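PDB 4V1T: LYND from Lyngbya aestuarii, which probably acts as an ATP-dependent YcaO-type cyclodehydratase, converting cysteine residues of a precursor peptide into thiazolines during cyanobactin synthesis. Local coordinates for residues R111-L116 with S140-T145; T158-Q163 with G213-E218; D461-N466 with D479-R484. All blocks are in the same frame, centred on the assembly; numbering follows the deposited sequence.

Contact 1 of 3, residues R111-L116 with S140-T145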
ATOM      1  N   ARG B 111      19.216  27.064  20.881  1.00 47.17           N
ATOM      2  CA  ARG B 111      19.733  28.436  20.984  1.00 49.73           C
ATOM      3  C   ARG B 111      20.182  28.984  19.637  1.00 47.15           C
ATOM      4  O   ARG B 111      20.520  30.153  19.528  1.00 49.39           O
ATOM      5  CB  ARG B 111      20.912  28.499  21.950  1.00 56.00           C
ATOM      6  CG  ARG B 111      20.551  28.218  23.390  1.00 67.88           C
ATOM      7  CD  ARG B 111      21.756  28.343  24.301  1.00 67.57           C
ATOM      8  NE  ARG B 111      21.450  27.990  25.682  1.00 85.96           N
ATOM      9  CZ  ARG B 111      20.246  28.094  26.249  1.00108.78           C
ATOM     10  NH1 ARG B 111      19.205  28.554  25.564  1.00113.25           N
ATOM     11  NH2 ARG B 111      20.076  27.740  27.519  1.00117.12           N
ATOM     12  N   GLN B 112      20.205  28.136  18.621  1.00 43.58           N
ATOM     13  CA  GLN B 112      20.596  28.563  17.280  1.00 41.59           C
ATOM     14  C   GLN B 112      19.528  29.484  16.695  1.00 44.05           C
ATOM     15  O   GLN B 112      18.358  29.098  16.625  1.00 48.02           O
ATOM     16  CB  GLN B 112      20.783  27.355  16.363  1.00 48.48           C
ATOM     17  CG  GLN B 112      21.971  26.479  16.707  1.00 55.36           C
ATOM     18  CD  GLN B 112      21.975  25.190  15.903  1.00 46.63           C
ATOM     19  OE1 GLN B 112      22.722  25.050  14.944  1.00 57.85           O
ATOM     20  NE2 GLN B 112      21.125  24.242  16.295  1.00 50.38           N
ATOM     21  N   PRO B 113      19.918  30.701  16.281  1.00 45.29           N
ATOM     22  CA  PRO B 113      18.907  31.575  15.701  1.00 48.10           C
ATOM     23  C   PRO B 113      18.520  31.161  14.279  1.00 50.89           C
ATOM     24  O   PRO B 113      19.291  30.503  13.577  1.00 45.79           O
ATOM     25  CB  PRO B 113      19.573  32.952  15.715  1.00 47.82           C
ATOM     26  CG  PRO B 113      21.030  32.681  15.711  1.00 58.72           C
ATOM     27  CD  PRO B 113      21.237  31.353  16.380  1.00 45.60           C
ATOM     28  N   VAL B 114      17.319  31.566  13.877  1.00 44.03           N
ATOM     29  CA  VAL B 114      16.761  31.268  12.562  1.00 43.81           C
ATOM     30  C   VAL B 114      16.329  32.581  11.888  1.00 51.23           C
ATOM     31  O   VAL B 114      16.095  33.586  12.569  1.00 49.82           O
ATOM     32  CB  VAL B 114      15.572  30.294  12.720  1.00 44.34           C
ATOM     33  CG1 VAL B 114      14.499  30.492  11.666  1.00 52.32           C
ATOM     34  CG2 VAL B 114      16.071  28.857  12.712  1.00 44.23           C
ATOM     35  N   THR B 115      16.248  32.581  10.558  1.00 47.76           N
ATOM     36  CA  THR B 115      15.707  33.727   9.826  1.00 60.04           C
ATOM     37  C   THR B 115      14.444  33.328   9.089  1.00 58.27           C
ATOM     38  O   THR B 115      14.346  32.207   8.580  1.00 47.15           O
ATOM     39  CB  THR B 115      16.718  34.318   8.816  1.00 63.91           C
ATOM     40  OG1 THR B 115      17.097  33.323   7.860  1.00 61.73           O
ATOM     41  CG2 THR B 115      17.958  34.830   9.538  1.00 62.06           C
ATOM     42  N   LEU B 116      13.475  34.244   9.064  1.00 51.23           N
ATOM     43  CA  LEU B 116      12.247  34.081   8.290  1.00 42.84           C
ATOM     44  C   LEU B 116      12.268  35.045   7.107  1.00 45.95           C
ATOM     45  O   LEU B 116      12.729  36.179   7.238  1.00 53.37           O
ATOM     46  CB  LEU B 116      11.005  34.348   9.146  1.00 53.40           C
ATOM     47  CG  LEU B 116      10.911  33.617  10.485  1.00 61.67           C
ATOM     48  CD1 LEU B 116       9.514  33.781  11.071  1.00 52.74           C
ATOM     49  CD2 LEU B 116      11.269  32.144  10.362  1.00 64.65           C
ATOM     50  N   SER B 140      14.781  31.490  18.669  1.00 41.87           N
ATOM     51  CA  SER B 140      14.786  32.929  18.415  1.00 50.88           C
ATOM     52  C   SER B 140      14.895  33.217  16.919  1.00 49.50           C
ATOM     53  O   SER B 140      15.506  32.453  16.171  1.00 44.13           O
ATOM     54  CB  SER B 140      15.946  33.598  19.154  1.00 51.65           C
ATOM     55  OG  SER B 140      17.173  33.007  18.775  1.00 61.96           O
ATOM     56  N   VAL B 141      14.315  34.336  16.503  1.00 45.39           N
ATOM     57  CA  VAL B 141      14.252  34.718  15.108  1.00 48.97           C
ATOM     58  C   VAL B 141      15.017  36.011  14.852  1.00 47.42           C
ATOM     59  O   VAL B 141      14.996  36.932  15.663  1.00 48.27           O
ATOM     60  CB  VAL B 141      12.796  34.928  14.659  1.00 59.79           C
ATOM     61  CG1 VAL B 141      12.733  35.279  13.177  1.00 51.17           C
ATOM     62  CG2 VAL B 141      11.970  33.689  14.965  1.00 64.52           C
ATOM     63  N   GLN B 142      15.687  36.061  13.706  1.00 51.00           N
ATOM     64  CA  GLN B 142      16.329  37.289  13.223  1.00 62.65           C
ATOM     65  C   GLN B 142      15.877  37.587  11.804  1.00 66.95           C
ATOM     66  O   GLN B 142      15.372  36.706  11.115  1.00 60.33           O
ATOM     67  CB  GLN B 142      17.844  37.144  13.271  1.00 61.16           C
ATOM     68  CG  GLN B 142      18.380  37.060  14.685  1.00 69.11           C
ATOM     69  CD  GLN B 142      19.887  37.065  14.736  1.00 63.75           C
ATOM     70  OE1 GLN B 142      20.548  37.631  13.861  1.00 63.20           O
ATOM     71  NE2 GLN B 142      20.440  36.447  15.763  1.00 57.60           N
ATOM     72  N   THR B 143      16.056  38.826  11.362  1.00 83.10           N
ATOM     73  CA  THR B 143      15.647  39.202  10.011  1.00 78.89           C
ATOM     74  C   THR B 143      16.840  39.019   9.068  1.00 81.25           C
ATOM     75  O   THR B 143      17.969  39.368   9.427  1.00 97.40           O
ATOM     76  CB  THR B 143      15.119  40.648   9.942  1.00 78.50           C
ATOM     77  OG1 THR B 143      16.213  41.552   9.746  1.00 78.60           O
ATOM     78  CG2 THR B 143      14.359  41.015  11.219  1.00 66.87           C
ATOM     79  N   PRO B 144      16.604  38.467   7.864  1.00 71.14           N
ATOM     80  CA  PRO B 144      17.718  38.220   6.954  1.00 77.97           C
ATOM     81  C   PRO B 144      18.141  39.497   6.234  1.00 82.27           C
ATOM     82  O   PRO B 144      17.366  40.454   6.172  1.00 80.81           O
ATOM     83  CB  PRO B 144      17.131  37.212   5.971  1.00 73.75           C
ATOM     84  CG  PRO B 144      15.716  37.662   5.842  1.00 77.81           C
ATOM     85  CD  PRO B 144      15.314  38.171   7.213  1.00 75.81           C
ATOM     86  N   THR B 145      19.359  39.504   5.706  1.00 83.54           N
ATOM     87  CA  THR B 145      19.846  40.611   4.900  1.00 82.13           C
ATOM     88  C   THR B 145      20.707  40.057   3.769  1.00 78.42           C
ATOM     89  O   THR B 145      21.190  38.927   3.845  1.00 76.26           O
ATOM     90  CB  THR B 145      20.635  41.622   5.752  1.00 94.20           C
ATOM     91  OG1 THR B 145      21.728  40.963   6.407  1.00 81.61           O
ATOM     92  CG2 THR B 145      19.722  42.256   6.803  1.00 92.44           C
TER
HETATM   93  O   HOH W   1      19.029  32.096  20.874  1.00 57.45           O
HETATM   94  O   HOH W   2      17.296  29.946  18.936  1.00 37.31           O
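S140 opens the pairing with its main chain and through two waters. Its carbonyl oxygen accepts from V114 N at 3.1 Å, with the donor lying in the carbonyl plane, while its OG, placed between the backbone N and the carbonyl carbon (chi1 57°), turns to a water 2.9 Å away. That water donates to R111 O, so the serine hydroxyl reaches the loop ahead of the strand indirectly. A second water accepts from S140 N and donates weakly to Q112 O. One residue on, V141 stands opposite V114 in a parallel bridge; its CG1, anti to the backbone N, meets CG of L116 at 3.7 Å, the two side chains crossing at about a right angle. The next link is the shorter of the two direct bonds: Q142 N donates to V114 O at 2.8 Å, nearly along the C=O axis. The same oxygen also receives the CA-H of V141; with S140 O on its N-H, V114 is held at both polar groups. Q142 sends its side chain alongside P113, NE2 lying 3.6 Å from CB of the proline. Q142 O faces CA of T115 at 3.3 Å. P144 then ends the contact, its CD against L116 O at 3.3 Å and its CB beside T115 CB. This is a beta-alpha-beta unit: strand 141-142 forms one margin of the chain's mixed sheet, strand 154-157 flanks 114-118 on its other side, where T115 OG1 bonds N154 OD1, and the connecting helix 124-135 packs on L116 and V141.

Contact 2 of 3, residues T158-Q163 with G213-E218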
ATOM      1  N   THR B 158       5.911  30.983   1.563  1.00 42.77           N
ATOM      2  CA  THR B 158       5.423  31.326   0.237  1.00 49.99           C
ATOM      3  C   THR B 158       3.943  31.023   0.139  1.00 52.09           C
ATOM      4  O   THR B 158       3.402  30.297   0.976  1.00 50.73           O
ATOM      5  CB  THR B 158       6.173  30.559  -0.871  1.00 50.70           C
ATOM      6  OG1 THR B 158       5.807  31.088  -2.156  1.00 48.36           O
ATOM      7  CG2 THR B 158       5.863  29.058  -0.815  1.00 45.13           C
ATOM      8  N   ASP B 159       3.297  31.600  -0.877  1.00 42.27           N
ATOM      9  CA  ASP B 159       1.911  31.267  -1.211  1.00 48.13           C
ATOM     10  C   ASP B 159       1.881  30.266  -2.363  1.00 50.76           C
ATOM     11  O   ASP B 159       0.848  29.659  -2.640  1.00 48.11           O
ATOM     12  CB  ASP B 159       1.113  32.528  -1.574  1.00 61.43           C
ATOM     13  CG  ASP B 159       1.749  33.332  -2.702  1.00 65.61           C
ATOM     14  OD1 ASP B 159       2.971  33.227  -2.911  1.00 71.59           O
ATOM     15  OD2 ASP B 159       1.023  34.077  -3.385  1.00 77.54           O
ATOM     16  N   ASP B 160       3.021  30.096  -3.027  1.00 51.02           N
ATOM     17  CA  ASP B 160       3.140  29.121  -4.103  1.00 56.64           C
ATOM     18  C   ASP B 160       4.587  28.681  -4.229  1.00 49.83           C
ATOM     19  O   ASP B 160       5.498  29.500  -4.078  1.00 51.15           O
ATOM     20  CB  ASP B 160       2.632  29.708  -5.428  1.00 59.47           C
ATOM     21  CG  ASP B 160       2.346  28.642  -6.463  1.00 62.57           C
ATOM     22  OD1 ASP B 160       1.212  28.119  -6.487  1.00 70.28           O
ATOM     23  OD2 ASP B 160       3.258  28.328  -7.255  1.00 52.98           O
ATOM     24  N   TYR B 161       4.796  27.398  -4.518  1.00 49.24           N
ATOM     25  CA  TYR B 161       6.147  26.846  -4.607  1.00 49.39           C
ATOM     26  C   TYR B 161       6.852  27.142  -5.935  1.00 47.77           C
ATOM     27  O   TYR B 161       8.014  26.790  -6.103  1.00 43.76           O
ATOM     28  CB  TYR B 161       6.118  25.345  -4.358  1.00 46.58           C
ATOM     29  CG  TYR B 161       6.244  24.976  -2.888  1.00 47.18           C
ATOM     30  CD1 TYR B 161       5.556  25.677  -1.909  1.00 36.69           C
ATOM     31  CD2 TYR B 161       7.052  23.924  -2.485  1.00 34.71           C
ATOM     32  CE1 TYR B 161       5.671  25.335  -0.565  1.00 42.49           C
ATOM     33  CE2 TYR B 161       7.180  23.581  -1.151  1.00 40.99           C
ATOM     34  CZ  TYR B 161       6.488  24.287  -0.198  1.00 45.32           C
ATOM     35  OH  TYR B 161       6.608  23.935   1.126  1.00 39.19           O
ATOM     36  N   LEU B 162       6.157  27.790  -6.863  1.00 48.50           N
ATOM     37  CA  LEU B 162       6.762  28.196  -8.133  1.00 57.71           C
ATOM     38  C   LEU B 162       6.901  29.711  -8.231  1.00 60.82           C
ATOM     39  O   LEU B 162       7.062  30.259  -9.321  1.00 65.26           O
ATOM     40  CB  LEU B 162       5.945  27.662  -9.321  1.00 64.56           C
ATOM     41  CG  LEU B 162       6.041  26.155  -9.604  1.00 61.64           C
ATOM     42  CD1 LEU B 162       5.146  25.797 -10.784  1.00 58.36           C
ATOM     43  CD2 LEU B 162       7.477  25.733  -9.887  1.00 67.15           C
ATOM     44  N   GLN B 163       6.866  30.391  -7.091  1.00 69.91           N
ATOM     45  CA  GLN B 163       7.130  31.827  -7.065  1.00 60.38           C
ATOM     46  C   GLN B 163       8.520  32.106  -7.629  1.00 54.84           C
ATOM     47  O   GLN B 163       9.505  31.579  -7.120  1.00 54.95           O
ATOM     48  CB  GLN B 163       7.034  32.379  -5.642  1.00 51.24           C
ATOM     49  CG  GLN B 163       5.613  32.639  -5.164  1.00 53.04           C
ATOM     50  CD  GLN B 163       5.018  33.903  -5.770  1.00 66.77           C
ATOM     51  OE1 GLN B 163       5.580  34.482  -6.690  1.00 61.34           O
ATOM     52  NE2 GLN B 163       3.879  34.341  -5.242  1.00 64.48           N
ATOM     53  N   GLY B 213       5.830  20.502 -14.442  1.00 64.06           N
ATOM     54  CA  GLY B 213       5.274  19.398 -15.195  1.00 58.67           C
ATOM     55  C   GLY B 213       3.962  18.878 -14.651  1.00 61.75           C
ATOM     56  O   GLY B 213       3.057  18.543 -15.413  1.00 65.62           O
ATOM     57  N   ASN B 214       3.851  18.804 -13.331  1.00 55.27           N
ATOM     58  CA  ASN B 214       2.640  18.290 -12.702  1.00 54.40           C
ATOM     59  C   ASN B 214       1.532  19.341 -12.544  1.00 56.65           C
ATOM     60  O   ASN B 214       0.530  19.095 -11.876  1.00 74.19           O
ATOM     61  CB  ASN B 214       2.990  17.676 -11.341  1.00 57.29           C
ATOM     62  CG  ASN B 214       3.951  16.514 -11.466  1.00 52.73           C
ATOM     63  OD1 ASN B 214       3.918  15.776 -12.449  1.00 56.82           O
ATOM     64  ND2 ASN B 214       4.811  16.340 -10.472  1.00 53.29           N
ATOM     65  N   ARG B 215       1.724  20.513 -13.148  1.00 68.61           N
ATOM     66  CA  ARG B 215       0.706  21.559 -13.169  1.00 67.79           C
ATOM     67  C   ARG B 215       0.392  21.939 -14.609  1.00 65.27           C
ATOM     68  O   ARG B 215       0.621  23.074 -15.028  1.00 64.76           O
ATOM     69  CB  ARG B 215       1.180  22.796 -12.414  1.00 63.67           C
ATOM     70  CG  ARG B 215       1.383  22.621 -10.924  1.00 73.34           C
ATOM     71  CD  ARG B 215       1.327  23.982 -10.261  1.00 70.20           C
ATOM     72  NE  ARG B 215       1.808  23.967  -8.889  1.00 59.42           N
ATOM     73  CZ  ARG B 215       2.244  25.039  -8.239  1.00 66.75           C
ATOM     74  NH1 ARG B 215       2.268  26.227  -8.836  1.00 52.33           N
ATOM     75  NH2 ARG B 215       2.670  24.922  -6.988  1.00 73.80           N
ATOM     76  N   GLU B 216      -0.127  20.988 -15.370  1.00 69.24           N
ATOM     77  CA  GLU B 216      -0.296  21.184 -16.806  1.00 75.98           C
ATOM     78  C   GLU B 216      -1.376  22.217 -17.125  1.00 80.16           C
ATOM     79  O   GLU B 216      -1.268  22.940 -18.117  1.00 77.14           O
ATOM     80  CB  GLU B 216      -0.613  19.857 -17.496  1.00 79.88           C
ATOM     81  CG  GLU B 216      -1.994  19.316 -17.197  1.00 95.94           C
ATOM     82  CD  GLU B 216      -2.078  18.656 -15.842  1.00113.59           C
ATOM     83  OE1 GLU B 216      -1.092  18.716 -15.072  1.00118.63           O
ATOM     84  OE2 GLU B 216      -3.137  18.073 -15.544  1.00123.16           O
ATOM     85  N   VAL B 217      -2.417  22.283 -16.298  1.00 68.27           N
ATOM     86  CA  VAL B 217      -3.453  23.298 -16.472  1.00 77.91           C
ATOM     87  C   VAL B 217      -2.848  24.688 -16.316  1.00 77.13           C
ATOM     88  O   VAL B 217      -3.024  25.555 -17.172  1.00 68.92           O
ATOM     89  CB  VAL B 217      -4.602  23.127 -15.465  1.00 72.86           C
ATOM     90  CG1 VAL B 217      -5.587  24.293 -15.562  1.00 69.83           C
ATOM     91  CG2 VAL B 217      -5.323  21.803 -15.698  1.00 76.48           C
ATOM     92  N   GLU B 218      -2.132  24.885 -15.215  1.00 73.39           N
ATOM     93  CA  GLU B 218      -1.455  26.145 -14.949  1.00 70.02           C
ATOM     94  C   GLU B 218      -0.494  26.483 -16.087  1.00 71.39           C
ATOM     95  O   GLU B 218      -0.493  27.597 -16.600  1.00 71.01           O
ATOM     96  CB  GLU B 218      -0.697  26.075 -13.619  1.00 75.88           C
ATOM     97  CG  GLU B 218      -0.045  27.387 -13.191  1.00 84.77           C
ATOM     98  CD  GLU B 218       0.897  27.227 -11.998  1.00 93.73           C
ATOM     99  OE1 GLU B 218       2.084  26.853 -12.198  1.00 68.05           O
ATOM    100  OE2 GLU B 218       0.458  27.493 -10.856  1.00103.21           O
TER
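The guanidinium of R215 has CD1 of L162 over one face, 3.5 Å from NH1, and two carboxylates at its edge, those of D160 and E218. D160 OD2 lies in the guanidinium plane and accepts from NH1 at 2.8 Å through its syn lone pair, almost straight at 172°. The two groups meet tip to tip, yet their planes stand 78° apart, so this is a single-pronged salt bridge. E218 approaches the same NH1 with OE2 at 3.0 Å, again through a syn lone pair but tilted from the plane; its OE1 adds a weak bond. The extended R215 chain leaves from the N-cap position of helix 216-225, and the salt-bridge network of D160, R215 and E218 ties that helix start to the loop after strand 154-157. D160 itself, with CG anti to the backbone N, is held by an Asx turn: L162 N, the second donor to OD2, reaches it at 3.0 Å from above the carboxylate plane. L162 also brings the methyl that lies over R215 and touches E218 OE1, and packs on A208 and L211 of helix 204-213. One arginine nitrogen serves two acids in a largely buried place, with D160 OD1 and E218 OE2 only 4.5 Å apart. The positive charge probably offsets their mutual repulsion and would be expected to keep both carboxylates ionised.

Contact 3 of 3, residues D461-N466 with D479-R484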
ATOM      1  N   ASP B 461       4.114   9.700 -51.306  1.00 55.61           N
ATOM      2  CA  ASP B 461       4.255  10.972 -52.006  1.00 52.91           C
ATOM      3  C   ASP B 461       2.912  11.684 -52.111  1.00 46.50           C
ATOM      4  O   ASP B 461       2.840  12.903 -51.953  1.00 51.23           O
ATOM      5  CB  ASP B 461       4.840  10.775 -53.412  1.00 56.47           C
ATOM      6  CG  ASP B 461       6.290  10.333 -53.385  1.00 62.99           C
ATOM      7  OD1 ASP B 461       7.043  10.778 -52.489  1.00 63.81           O
ATOM      8  OD2 ASP B 461       6.674   9.536 -54.267  1.00 70.12           O
ATOM      9  N   GLY B 462       1.859  10.923 -52.399  1.00 55.81           N
ATOM     10  CA  GLY B 462       0.514  11.465 -52.470  1.00 56.58           C
ATOM     11  C   GLY B 462       0.085  12.050 -51.133  1.00 58.61           C
ATOM     12  O   GLY B 462      -0.543  13.104 -51.076  1.00 60.42           O
ATOM     13  N   GLN B 463       0.423  11.364 -50.050  1.00 44.25           N
ATOM     14  CA  GLN B 463       0.045  11.825 -48.717  1.00 48.08           C
ATOM     15  C   GLN B 463       0.670  13.174 -48.410  1.00 44.21           C
ATOM     16  O   GLN B 463       0.010  14.067 -47.874  1.00 49.10           O
ATOM     17  CB  GLN B 463       0.458  10.809 -47.657  1.00 47.87           C
ATOM     18  CG  GLN B 463      -0.509   9.651 -47.499  1.00 45.41           C
ATOM     19  CD  GLN B 463      -0.061   8.695 -46.419  1.00 45.07           C
ATOM     20  OE1 GLN B 463       0.954   8.015 -46.566  1.00 51.77           O
ATOM     21  NE2 GLN B 463      -0.789   8.659 -45.316  1.00 59.12           N
ATOM     22  N   TYR B 464       1.949  13.317 -48.749  1.00 49.05           N
ATOM     23  CA  TYR B 464       2.658  14.570 -48.530  1.00 50.36           C
ATOM     24  C   TYR B 464       2.065  15.704 -49.368  1.00 43.93           C
ATOM     25  O   TYR B 464       1.840  16.795 -48.862  1.00 45.72           O
ATOM     26  CB  TYR B 464       4.134  14.422 -48.864  1.00 43.44           C
ATOM     27  CG  TYR B 464       4.994  13.889 -47.741  1.00 44.55           C
ATOM     28  CD1 TYR B 464       4.999  14.498 -46.497  1.00 49.73           C
ATOM     29  CD2 TYR B 464       5.837  12.805 -47.940  1.00 47.37           C
ATOM     30  CE1 TYR B 464       5.796  14.032 -45.468  1.00 56.65           C
ATOM     31  CE2 TYR B 464       6.641  12.331 -46.917  1.00 56.13           C
ATOM     32  CZ  TYR B 464       6.611  12.948 -45.682  1.00 54.54           C
ATOM     33  OH  TYR B 464       7.411  12.501 -44.669  1.00 47.32           O
ATOM     34  N   ALA B 465       1.819  15.429 -50.641  1.00 48.97           N
ATOM     35  CA  ALA B 465       1.297  16.432 -51.556  1.00 55.21           C
ATOM     36  C   ALA B 465      -0.057  16.969 -51.117  1.00 54.73           C
ATOM     37  O   ALA B 465      -0.317  18.170 -51.229  1.00 56.74           O
ATOM     38  CB  ALA B 465       1.197  15.856 -52.959  1.00 62.09           C
ATOM     39  N   ASN B 466      -0.912  16.076 -50.622  1.00 46.96           N
ATOM     40  CA  ASN B 466      -2.276  16.433 -50.238  1.00 58.29           C
ATOM     41  C   ASN B 466      -2.446  16.541 -48.732  1.00 53.43           C
ATOM     42  O   ASN B 466      -3.570  16.509 -48.224  1.00 51.19           O
ATOM     43  CB  ASN B 466      -3.260  15.404 -50.803  1.00 56.10           C
ATOM     44  CG  ASN B 466      -3.086  15.203 -52.303  1.00 60.76           C
ATOM     45  OD1 ASN B 466      -2.958  16.159 -53.053  1.00 67.17           O
ATOM     46  ND2 ASN B 466      -3.056  13.952 -52.739  1.00 66.73           N
ATOM     47  N   ASP B 479      -2.885  10.223 -37.252  1.00 54.11           N
ATOM     48  CA  ASP B 479      -2.596  10.109 -38.688  1.00 55.58           C
ATOM     49  C   ASP B 479      -2.191  11.464 -39.280  1.00 53.07           C
ATOM     50  O   ASP B 479      -2.513  11.774 -40.422  1.00 72.72           O
ATOM     51  CB  ASP B 479      -3.802   9.542 -39.447  1.00 56.70           C
ATOM     52  CG  ASP B 479      -4.002   8.058 -39.215  1.00 54.32           C
ATOM     53  OD1 ASP B 479      -3.159   7.421 -38.561  1.00 63.88           O
ATOM     54  OD2 ASP B 479      -5.002   7.522 -39.730  1.00 55.72           O
ATOM     55  N   TRP B 480      -1.480  12.266 -38.497  1.00 51.69           N
ATOM     56  CA  TRP B 480      -1.042  13.572 -38.941  1.00 55.00           C
ATOM     57  C   TRP B 480       0.141  13.416 -39.878  1.00 53.76           C
ATOM     58  O   TRP B 480       1.121  12.751 -39.544  1.00 54.88           O
ATOM     59  CB  TRP B 480      -0.651  14.440 -37.751  1.00 56.88           C
ATOM     60  CG  TRP B 480      -0.314  15.853 -38.132  1.00 47.21           C
ATOM     61  CD1 TRP B 480      -1.189  16.824 -38.523  1.00 52.24           C
ATOM     62  CD2 TRP B 480       0.985  16.454 -38.140  1.00 44.01           C
ATOM     63  NE1 TRP B 480      -0.512  17.995 -38.785  1.00 57.54           N
ATOM     64  CE2 TRP B 480       0.825  17.794 -38.553  1.00 53.79           C
ATOM     65  CE3 TRP B 480       2.274  15.988 -37.835  1.00 47.82           C
ATOM     66  CZ2 TRP B 480       1.901  18.677 -38.671  1.00 50.23           C
ATOM     67  CZ3 TRP B 480       3.344  16.869 -37.951  1.00 50.41           C
ATOM     68  CH2 TRP B 480       3.150  18.198 -38.371  1.00 49.68           C
ATOM     69  N   ILE B 481       0.038  14.024 -41.061  1.00 47.40           N
ATOM     70  CA  ILE B 481       1.111  13.971 -42.044  1.00 44.82           C
ATOM     71  C   ILE B 481       1.961  15.218 -41.900  1.00 41.71           C
ATOM     72  O   ILE B 481       1.473  16.312 -42.153  1.00 42.03           O
ATOM     73  CB  ILE B 481       0.569  13.886 -43.481  1.00 48.40           C
ATOM     74  CG1 ILE B 481      -0.486  12.774 -43.585  1.00 54.12           C
ATOM     75  CG2 ILE B 481       1.714  13.645 -44.474  1.00 47.12           C
ATOM     76  CD1 ILE B 481      -1.303  12.831 -44.869  1.00 51.31           C
ATOM     77  N   PRO B 482       3.239  15.067 -41.511  1.00 39.09           N
ATOM     78  CA  PRO B 482       4.037  16.274 -41.332  1.00 38.57           C
ATOM     79  C   PRO B 482       4.448  16.894 -42.649  1.00 41.19           C
ATOM     80  O   PRO B 482       4.270  16.277 -43.697  1.00 40.59           O
ATOM     81  CB  PRO B 482       5.268  15.783 -40.559  1.00 41.08           C
ATOM     82  CG  PRO B 482       5.292  14.302 -40.694  1.00 41.80           C
ATOM     83  CD  PRO B 482       4.057  13.850 -41.418  1.00 46.56           C
ATOM     84  N   GLN B 483       4.973  18.112 -42.595  1.00 44.90           N
ATOM     85  CA  GLN B 483       5.556  18.746 -43.768  1.00 50.45           C
ATOM     86  C   GLN B 483       6.754  17.915 -44.223  1.00 51.80           C
ATOM     87  O   GLN B 483       7.258  17.074 -43.472  1.00 48.89           O
ATOM     88  CB  GLN B 483       5.993  20.182 -43.460  1.00 55.68           C
ATOM     89  CG  GLN B 483       4.886  21.088 -42.936  1.00 51.17           C
ATOM     90  CD  GLN B 483       5.420  22.390 -42.379  1.00 61.99           C
ATOM     91  OE1 GLN B 483       6.553  22.769 -42.650  1.00 66.79           O
ATOM     92  NE2 GLN B 483       4.606  23.075 -41.589  1.00 66.12           N
ATOM     93  N   ARG B 484       7.214  18.145 -45.447  1.00 49.34           N
ATOM     94  CA  ARG B 484       8.352  17.401 -45.956  1.00 52.47           C
ATOM     95  C   ARG B 484       9.631  17.865 -45.297  1.00 50.55           C
ATOM     96  O   ARG B 484       9.733  18.981 -44.824  1.00 51.80           O
ATOM     97  CB  ARG B 484       8.467  17.522 -47.481  1.00 59.96           C
ATOM     98  CG  ARG B 484       7.496  16.619 -48.224  1.00 67.05           C
ATOM     99  CD  ARG B 484       7.959  16.327 -49.629  1.00 74.29           C
ATOM    100  NE  ARG B 484       8.593  15.014 -49.734  1.00 67.96           N
ATOM    101  CZ  ARG B 484       8.043  13.934 -50.290  1.00 68.52           C
ATOM    102  NH1 ARG B 484       6.825  13.967 -50.817  1.00 66.96           N
ATOM    103  NH2 ARG B 484       8.729  12.806 -50.327  1.00 76.07           N
TER
HETATM  104  O   HOH W   3       8.315  14.366 -43.037  1.00 52.87           O
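Y464 is the tightly packed centre of this helix-to-loop contact, and residues I481 to R484 surround its ring. At the edge, P482 O lies near the ring plane, 3.2 Å from CE1. Over one face comes CG of R484 in a CH-pi contact, 3.9 Å from the ring centroid and 22° off the normal. The arginine chain then bends at chi3 (100°) and turns across the tyrosine, which brings NH1 to 3.3 Å from CD2; with the planes 45° apart, CD2 sits over one guanidinium face, not in a parallel stack. I481 fills in beside the helix backbone, CD1 at 3.5 Å from Q463 O and CG2 near Y464 CD1. The polar tip of the tyrosine is satisfied by water: OH donates to a water at 2.6 Å, which in turn donates to Q483 O. The exposed end is much looser. D461 OD1 and R484 NH2 form a salt bridge at 3.4 Å, its hydrogen bond weak, and a long, weak ion pair to E454 shares the arginine charge. Placed in the fold, short helix 461-465 is fastened to the chain that leads into strand 491-498, within the YcaO family region. Helix 454-457 lines Y464 and P482 through L457, whereas helix 467-473 holds I481, where L470 packs on its side chain, N471 OD1 accepts from its N and R467 NE donates to its O.

In the fold
The three contacts follow one another in series along the chain and touch nowhere. Contacts 1 and 2 belong to one neighbourhood: strand 114-118 of contact 1 runs beside strand 154-157, whose following loop forms half of contact 2, and their nearest atoms are about 9 Å apart, their centres 28 Å. Contact 2 lies near the zinc site, the L162 side chain being about 13 Å from the zinc bound by C203, C206, C311 and C314. Contact 3 is remote, its centre 38 Å from that of contact 2 and 64 Å from that of contact 1, in the YcaO region. The ADP pocket's residues, between 344 and 640, bracket contact 3 in sequence without implying proximity.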